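PDB 5O9X: phosphoacetylglucosamine mutase from Aspergillus lentulus, which interconverts the 6-phosphate and 1-phosphate of N-acetylglucosamine, a step on the route to UDP-N-acetylglucosamine. Local coordinates for residues S344-Y347 / I348-L352; A519-R522 / S523-D526; A525-L528 / A529-A533. The protein carries 1 engineered substitution. All coordinates share one frame; numbering follows the deposited sequence.

Contact 1 (S344-Y347 / I348-L352); sequences STEY and IEKVL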
loop_
_atom_site.group_PDB
_atom_site.type_symbol
_atom_site.label_atom_id
_atom_site.label_comp_id
_atom_site.label_asym_id
_atom_site.label_seq_id
_atom_site.Cartn_x
_atom_site.Cartn_y
_atom_site.Cartn_z
ATOM N N SER A 344 -14.026 14.433 -2.260
ATOM C CA SER A 344 -14.287 13.061 -1.796
ATOM C C SER A 344 -14.651 13.116 -0.311
ATOM O O SER A 344 -15.577 12.428 0.124
ATOM C CB SER A 344 -13.049 12.119 -2.024
ATOM O OG SER A 344 -11.966 12.477 -1.177
ATOM N N THR A 345 -13.971 13.983 0.446
ATOM C CA THR A 345 -14.300 14.180 1.854
ATOM C C THR A 345 -15.759 14.694 2.037
ATOM O O THR A 345 -16.468 14.241 2.930
ATOM C CB THR A 345 -13.262 15.120 2.504
ATOM O OG1 THR A 345 -11.893 14.645 2.198
ATOM C CG2 THR A 345 -13.471 15.256 4.070
ATOM N N GLU A 346 -16.127 15.664 1.217
ATOM C CA GLU A 346 -17.415 16.292 1.231
ATOM C C GLU A 346 -18.506 15.243 0.891
ATOM O O GLU A 346 -19.560 15.205 1.522
ATOM C CB GLU A 346 -17.393 17.441 0.191
ATOM C CG GLU A 346 -18.785 18.096 0.010
ATOM C CD GLU A 346 -18.854 19.182 -1.087
ATOM O OE1 GLU A 346 -18.456 18.975 -2.321
ATOM O OE2 GLU A 346 -19.336 20.276 -0.682
ATOM N N TYR A 347 -18.235 14.411 -0.120
ATOM C CA TYR A 347 -19.121 13.304 -0.516
ATOM C C TYR A 347 -19.334 12.352 0.624
ATOM O O TYR A 347 -20.479 11.927 0.883
ATOM C CB TYR A 347 -18.581 12.602 -1.762
ATOM C CG TYR A 347 -19.418 11.394 -2.271
ATOM C CD1 TYR A 347 -20.578 11.581 -3.065
ATOM C CD2 TYR A 347 -19.022 10.089 -2.011
ATOM C CE1 TYR A 347 -21.340 10.483 -3.524
ATOM C CE2 TYR A 347 -19.737 8.981 -2.533
ATOM C CZ TYR A 347 -20.904 9.212 -3.248
ATOM O OH TYR A 347 -21.600 8.108 -3.713
ATOM N N ILE A 348 -18.277 12.046 1.346
ATOM C CA ILE A 348 -18.375 11.043 2.424
ATOM C C ILE A 348 -19.265 11.638 3.533
ATOM O O ILE A 348 -20.145 10.939 4.114
ATOM C CB ILE A 348 -16.982 10.679 2.999
ATOM C CG1 ILE A 348 -16.108 9.886 1.936
ATOM C CG2 ILE A 348 -17.111 9.894 4.302
ATOM C CD1 ILE A 348 -14.622 9.771 2.335
ATOM N N GLU A 349 -19.079 12.930 3.758
ATOM C CA GLU A 349 -19.813 13.615 4.812
ATOM C C GLU A 349 -21.298 13.838 4.419
ATOM O O GLU A 349 -22.149 13.541 5.191
ATOM C CB GLU A 349 -19.143 14.951 5.173
ATOM C CG GLU A 349 -19.750 15.602 6.440
ATOM C CD GLU A 349 -19.733 17.152 6.477
ATOM O OE1 GLU A 349 -19.135 17.822 5.593
ATOM O OE2 GLU A 349 -20.337 17.718 7.422
ATOM N N LYS A 350 -21.585 14.345 3.235
ATOM C CA LYS A 350 -22.927 14.884 2.924
ATOM C C LYS A 350 -23.808 13.930 2.151
ATOM O O LYS A 350 -25.054 14.030 2.239
ATOM C CB LYS A 350 -22.855 16.199 2.148
ATOM C CG LYS A 350 -22.106 17.300 2.863
ATOM C CD LYS A 350 -22.147 18.519 1.930
ATOM C CE LYS A 350 -21.557 19.765 2.599
ATOM N NZ LYS A 350 -21.478 20.869 1.577
ATOM N N VAL A 351 -23.191 13.000 1.417
ATOM C CA VAL A 351 -23.982 12.019 0.642
ATOM C C VAL A 351 -23.959 10.670 1.328
ATOM O O VAL A 351 -25.042 10.103 1.590
ATOM C CB VAL A 351 -23.515 11.883 -0.808
ATOM C CG1 VAL A 351 -24.356 10.851 -1.564
ATOM C CG2 VAL A 351 -23.478 13.272 -1.512
ATOM N N LEU A 352 -22.785 10.113 1.678
ATOM C CA LEU A 352 -22.818 8.848 2.386
ATOM C C LEU A 352 -23.189 8.994 3.839
ATOM O O LEU A 352 -23.621 7.984 4.496
ATOM C CB LEU A 352 -21.476 8.061 2.268
ATOM C CG LEU A 352 -20.901 7.839 0.863
ATOM C CD1 LEU A 352 -19.551 7.108 0.923
ATOM C CD2 LEU A 352 -21.945 7.074 0.047
#

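Contact 2 (A519-R522 / S523-D526); sequences AASR and SEAD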
loop_
_atom_site.group_PDB
_atom_site.type_symbol
_atom_site.label_atom_id
_atom_site.label_comp_id
_atom_site.label_asym_id
_atom_site.label_seq_id
_atom_site.Cartn_x
_atom_site.Cartn_y
_atom_site.Cartn_z
ATOM N N ALA A 519 -8.017 23.515 -5.906
ATOM C CA ALA A 519 -8.891 24.695 -5.833
ATOM C C ALA A 519 -10.106 24.438 -6.737
ATOM O O ALA A 519 -10.169 23.376 -7.370
ATOM C CB ALA A 519 -8.101 25.944 -6.282
ATOM N N ALA A 520 -10.986 25.430 -6.913
ATOM C CA ALA A 520 -12.220 25.191 -7.682
ATOM C C ALA A 520 -12.014 25.128 -9.163
ATOM O O ALA A 520 -12.843 24.575 -9.883
ATOM C CB ALA A 520 -13.240 26.287 -7.334
ATOM N N SER A 521 -10.907 25.684 -9.666
ATOM C CA SER A 521 -10.671 25.742 -11.093
ATOM C C SER A 521 -9.224 25.325 -11.391
ATOM O O SER A 521 -8.351 25.385 -10.487
ATOM C CB SER A 521 -10.963 27.181 -11.654
ATOM O OG SER A 521 -9.896 28.064 -11.281
ATOM N N ARG A 522 -8.979 24.855 -12.629
ATOM C CA ARG A 522 -7.649 24.395 -13.069
ATOM C C ARG A 522 -6.556 25.490 -12.909
ATOM O O ARG A 522 -5.443 25.195 -12.395
ATOM C CB ARG A 522 -7.693 23.933 -14.545
ATOM C CG ARG A 522 -6.381 23.438 -15.197
ATOM C CD ARG A 522 -5.378 22.669 -14.270
ATOM N NE ARG A 522 -5.972 21.449 -13.879
ATOM C CZ ARG A 522 -5.729 20.716 -12.796
ATOM N NH1 ARG A 522 -4.764 20.969 -11.907
ATOM N NH2 ARG A 522 -6.445 19.658 -12.700
ATOM N N SER A 523 -6.867 26.735 -13.356
ATOM C CA SER A 523 -5.925 27.843 -13.240
ATOM C C SER A 523 -5.557 28.114 -11.774
ATOM O O SER A 523 -4.389 28.357 -11.457
ATOM C CB SER A 523 -6.470 29.127 -13.939
ATOM O OG SER A 523 -6.361 28.766 -15.320
ATOM N N GLU A 524 -6.556 28.090 -10.903
ATOM C CA GLU A 524 -6.294 28.334 -9.474
ATOM C C GLU A 524 -5.446 27.243 -8.858
ATOM O O GLU A 524 -4.507 27.550 -8.076
ATOM C CB GLU A 524 -7.584 28.465 -8.696
ATOM C CG GLU A 524 -8.304 29.819 -8.939
ATOM C CD GLU A 524 -9.696 29.781 -8.344
ATOM O OE1 GLU A 524 -10.531 28.927 -8.827
ATOM O OE2 GLU A 524 -9.910 30.484 -7.344
ATOM N N ALA A 525 -5.788 25.987 -9.134
ATOM C CA ALA A 525 -5.018 24.904 -8.462
ATOM C C ALA A 525 -3.574 24.931 -8.944
ATOM O O ALA A 525 -2.667 24.694 -8.158
ATOM C CB ALA A 525 -5.621 23.542 -8.744
ATOM N N ASP A 526 -3.344 25.141 -10.257
ATOM C CA ASP A 526 -1.971 25.155 -10.752
ATOM C C ASP A 526 -1.183 26.346 -10.196
ATOM O O ASP A 526 0.015 26.230 -9.895
ATOM C CB ASP A 526 -2.022 25.260 -12.303
ATOM C CG ASP A 526 -2.426 23.899 -12.963
ATOM O OD1 ASP A 526 -2.411 22.881 -12.274
ATOM O OD2 ASP A 526 -2.738 23.853 -14.140
#

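Contact 3 (A525-L528 / A529-A533); sequences ADDL and ATRVA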
loop_
_atom_site.group_PDB
_atom_site.type_symbol
_atom_site.label_atom_id
_atom_site.label_comp_id
_atom_site.label_asym_id
_atom_site.label_seq_id
_atom_site.Cartn_x
_atom_site.Cartn_y
_atom_site.Cartn_z
ATOM N N ALA A 525 -5.788 25.987 -9.134
ATOM C CA ALA A 525 -5.018 24.904 -8.462
ATOM C C ALA A 525 -3.574 24.931 -8.944
ATOM O O ALA A 525 -2.667 24.694 -8.158
ATOM C CB ALA A 525 -5.621 23.542 -8.744
ATOM N N ASP A 526 -3.344 25.141 -10.257
ATOM C CA ASP A 526 -1.971 25.155 -10.752
ATOM C C ASP A 526 -1.183 26.346 -10.196
ATOM O O ASP A 526 0.015 26.230 -9.895
ATOM C CB ASP A 526 -2.022 25.260 -12.303
ATOM C CG ASP A 526 -2.426 23.899 -12.963
ATOM O OD1 ASP A 526 -2.411 22.881 -12.274
ATOM O OD2 ASP A 526 -2.738 23.853 -14.140
ATOM N N ASP A 527 -1.866 27.486 -10.076
ATOM C CA ASP A 527 -1.179 28.684 -9.546
ATOM C C ASP A 527 -0.801 28.500 -8.081
ATOM O O ASP A 527 0.321 28.789 -7.658
ATOM C CB ASP A 527 -2.121 29.877 -9.678
ATOM C CG ASP A 527 -1.412 31.222 -9.482
ATOM O OD1 ASP A 527 -0.245 31.289 -9.916
ATOM O OD2 ASP A 527 -2.051 32.167 -8.909
ATOM N N LEU A 528 -1.736 27.951 -7.308
ATOM C CA LEU A 528 -1.487 27.732 -5.881
ATOM C C LEU A 528 -0.334 26.739 -5.727
ATOM O O LEU A 528 0.611 26.979 -4.950
ATOM C CB LEU A 528 -2.782 27.209 -5.213
ATOM C CG LEU A 528 -2.631 26.854 -3.720
ATOM C CD1 LEU A 528 -2.028 27.934 -2.797
ATOM C CD2 LEU A 528 -4.086 26.469 -3.226
ATOM N N ALA A 529 -0.359 25.655 -6.497
ATOM C CA ALA A 529 0.689 24.619 -6.360
ATOM C C ALA A 529 2.055 25.220 -6.716
ATOM O O ALA A 529 3.024 24.955 -6.023
ATOM C CB ALA A 529 0.416 23.467 -7.326
ATOM N N THR A 530 2.109 26.036 -7.783
ATOM C CA THR A 530 3.398 26.562 -8.237
ATOM C C THR A 530 3.908 27.572 -7.204
ATOM O O THR A 530 5.117 27.612 -6.892
ATOM C CB THR A 530 3.262 27.255 -9.595
ATOM O OG1 THR A 530 2.874 26.290 -10.559
ATOM C CG2 THR A 530 4.650 27.883 -10.104
ATOM N N ARG A 531 3.037 28.450 -6.699
ATOM C CA ARG A 531 3.489 29.456 -5.707
ATOM C C ARG A 531 3.964 28.831 -4.389
ATOM O O ARG A 531 5.013 29.258 -3.758
ATOM C CB ARG A 531 2.354 30.510 -5.412
ATOM C CG ARG A 531 2.094 31.376 -6.629
ATOM C CD ARG A 531 0.899 32.282 -6.346
ATOM N NE ARG A 531 0.523 33.179 -7.470
ATOM C CZ ARG A 531 0.920 34.467 -7.573
ATOM N NH1 ARG A 531 1.779 35.016 -6.692
ATOM N NH2 ARG A 531 0.480 35.198 -8.575
ATOM N N VAL A 532 3.228 27.801 -3.959
ATOM C CA VAL A 532 3.646 27.005 -2.724
ATOM C C VAL A 532 4.965 26.295 -3.024
ATOM O O VAL A 532 5.901 26.332 -2.178
ATOM C CB VAL A 532 2.528 26.001 -2.258
ATOM C CG1 VAL A 532 3.062 25.098 -1.113
ATOM C CG2 VAL A 532 1.317 26.838 -1.737
ATOM N N ALA A 533 5.057 25.600 -4.185
ATOM C CA ALA A 533 6.339 24.929 -4.449
ATOM C C ALA A 533 7.546 25.927 -4.471
ATOM O O ALA A 533 8.657 25.555 -4.091
ATOM C CB ALA A 533 6.246 24.215 -5.807
#

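Contact 1 (S344-Y347 / I348-L352)
Y347 meets V351 and L352 with different parts of its ring, while one residue earlier E346 reaches for K350; together these pairs illustrate how a short helical stretch sorts apolar from charged side chains. CG anti to the backbone N (chi1 179°) carries the ring toward the following turn, where V351 and L352 lie. Its CD1–CE1 half receives the valine, whose CG1 comes to 3.6 Å from Y347 CE1, with CG2 beside CD1. The CE2 half meets the leucine, with L352 CG 3.8 Å from Y347 CE2 and CD2 reaching on to the hydroxyl end. Both aliphatic side chains approach the ring at a slant. Beyond the segments, Y453 meets the same ring, and T311 of helix 306-324 touches the tyrosine side chain.

In the backbone, Y347 O accepts two N-H groups, V351 N at 3.0 Å and L352 N also at 3.0 Å, and the second bond is the straighter. The helix is the crossover of the beta-alpha-beta unit formed by strand 332-337, helix 342-350 and strand 356-359 in the third domain of the mutase.

I348 lies on the buried flank, touching V334 and S356. On the exposed flank, the extended chains of E346 and K350 lie with E346 CG 3.9 Å from K350 CD, and their ends form a salt bridge of 3.2 Å between E346 OE2 and K350 NZ. The ammonium approaches the anti side of that oxygen, 23° out of the carboxylate plane. A solvent-exposed salt bridge such as this probably adds only modest stability, whereas the aromatic–aliphatic contact probably helps to limit the rotation of the tyrosine ring.

Contact 2 (A519-R522 / S523-D526)
The backbone turns from loop into helix as A525 N donates to S521 O at 3.0 Å and D526 N donates to R522 O at the same length, both bonds being nearly straight. Before this first turn, A519 rests its CB against E524 CB, 3.5 Å away.

S521 is the N-cap, and its hydroxyl does double work. It accepts a weak bond of 3.4 Å from E524 N to S521 OG, and it donates to the glutamate side chain, with S521 OG 2.7 Å from E524 OE1, which uses its anti lone pair. With chi1 at 75°, OG sits between the backbone N and the carbonyl carbon, turned to face the first turn. The other glutamate oxygen, OE2, is held by N498 N. An N-cap of this kind opens helix 522-539 after the short loop that follows strand 513-518, within the C-terminal domain of the phosphohexomutase family.

On another flank of the turn, R522 bends at chi2 (34°) and chi3 to bring its guanidinium edge to D526. Its NH1 forms a salt bridge with D526 OD1 at 3.1 Å; the bond lies near the guanidinium plane, yet NH1 stands above the carboxylate plane. Both groups have further partners at strand 458-463: R522 NH1 also donates to S458 O, and R459 NE forms a second salt bridge with D526 OD1.

Contact 3 (A525-L528 / A529-A533)
A525 and A529 begin the series one turn apart, where A529 N donates to A525 O at 3.0 Å and the methyl of A529 lies close beside that same oxygen. The small side chain of A529 turns to strands 458-463 and 513-518, touching R459 and V461 of the first and A517 of the second.

D526 contributes its carbonyl: T530 N donates to D526 O, also at 3.0 Å. T530 OG1 also lies near this oxygen, 2.9 Å from D526 O, since OG1 lies beside its own backbone N (chi1 -64°) and is thereby directed back toward the preceding turn.

D527 then engages R531. From its position anti to the backbone N, the aspartate CG carries the carboxylate forward along the helix, and the extended arginine chain brings NE in front of it. That single N-H is divided between both oxygens in two weak bonds, R531 NE to D527 OD2 at 3.1 Å and R531 NE to D527 OD1 at 3.2 Å. The carboxylate lies at the guanidinium edge, but the two planes stand 82° apart, almost perpendicular. Y497 OH is a further partner of D527 OD2.

L528 closes the walk on the buried flank. It lies side by side with V532, pointing the same way, and its CD1 is 3.7 Å from V532 CG2. L493 of helix 486-495 touches both residues.

The chemistry is that of an amphipathic helix: alanine, leucine and valine face these strands and the neighbouring helix, while the aspartate–arginine pair lies toward the more exposed flank, next to Y497. With one N-H shared between two acceptors, the salt bridge is probably held more by charge than by direction, and Y497 OH probably helps to position the carboxylate.

Contact 1 comes first along the chain, on helix 342-350 in domain III; contacts 2 and 3 follow in the C-terminal domain. These last two share A525 and D526 and run along one helix, 522-539, with centres about 9 Å apart: contact 2 caps its start, contact 3 continues into its body. Contact 1 stands apart, its centre about 21 Å from that of contact 2 and about 26 Å from that of contact 3, and it touches neither, the nearest atoms of contacts 1 and 2 being about 10 Å apart. The mutase thus holds them as separate local elements of two domains: a crossover helix in one, the continuous opening turns of a helix in the other.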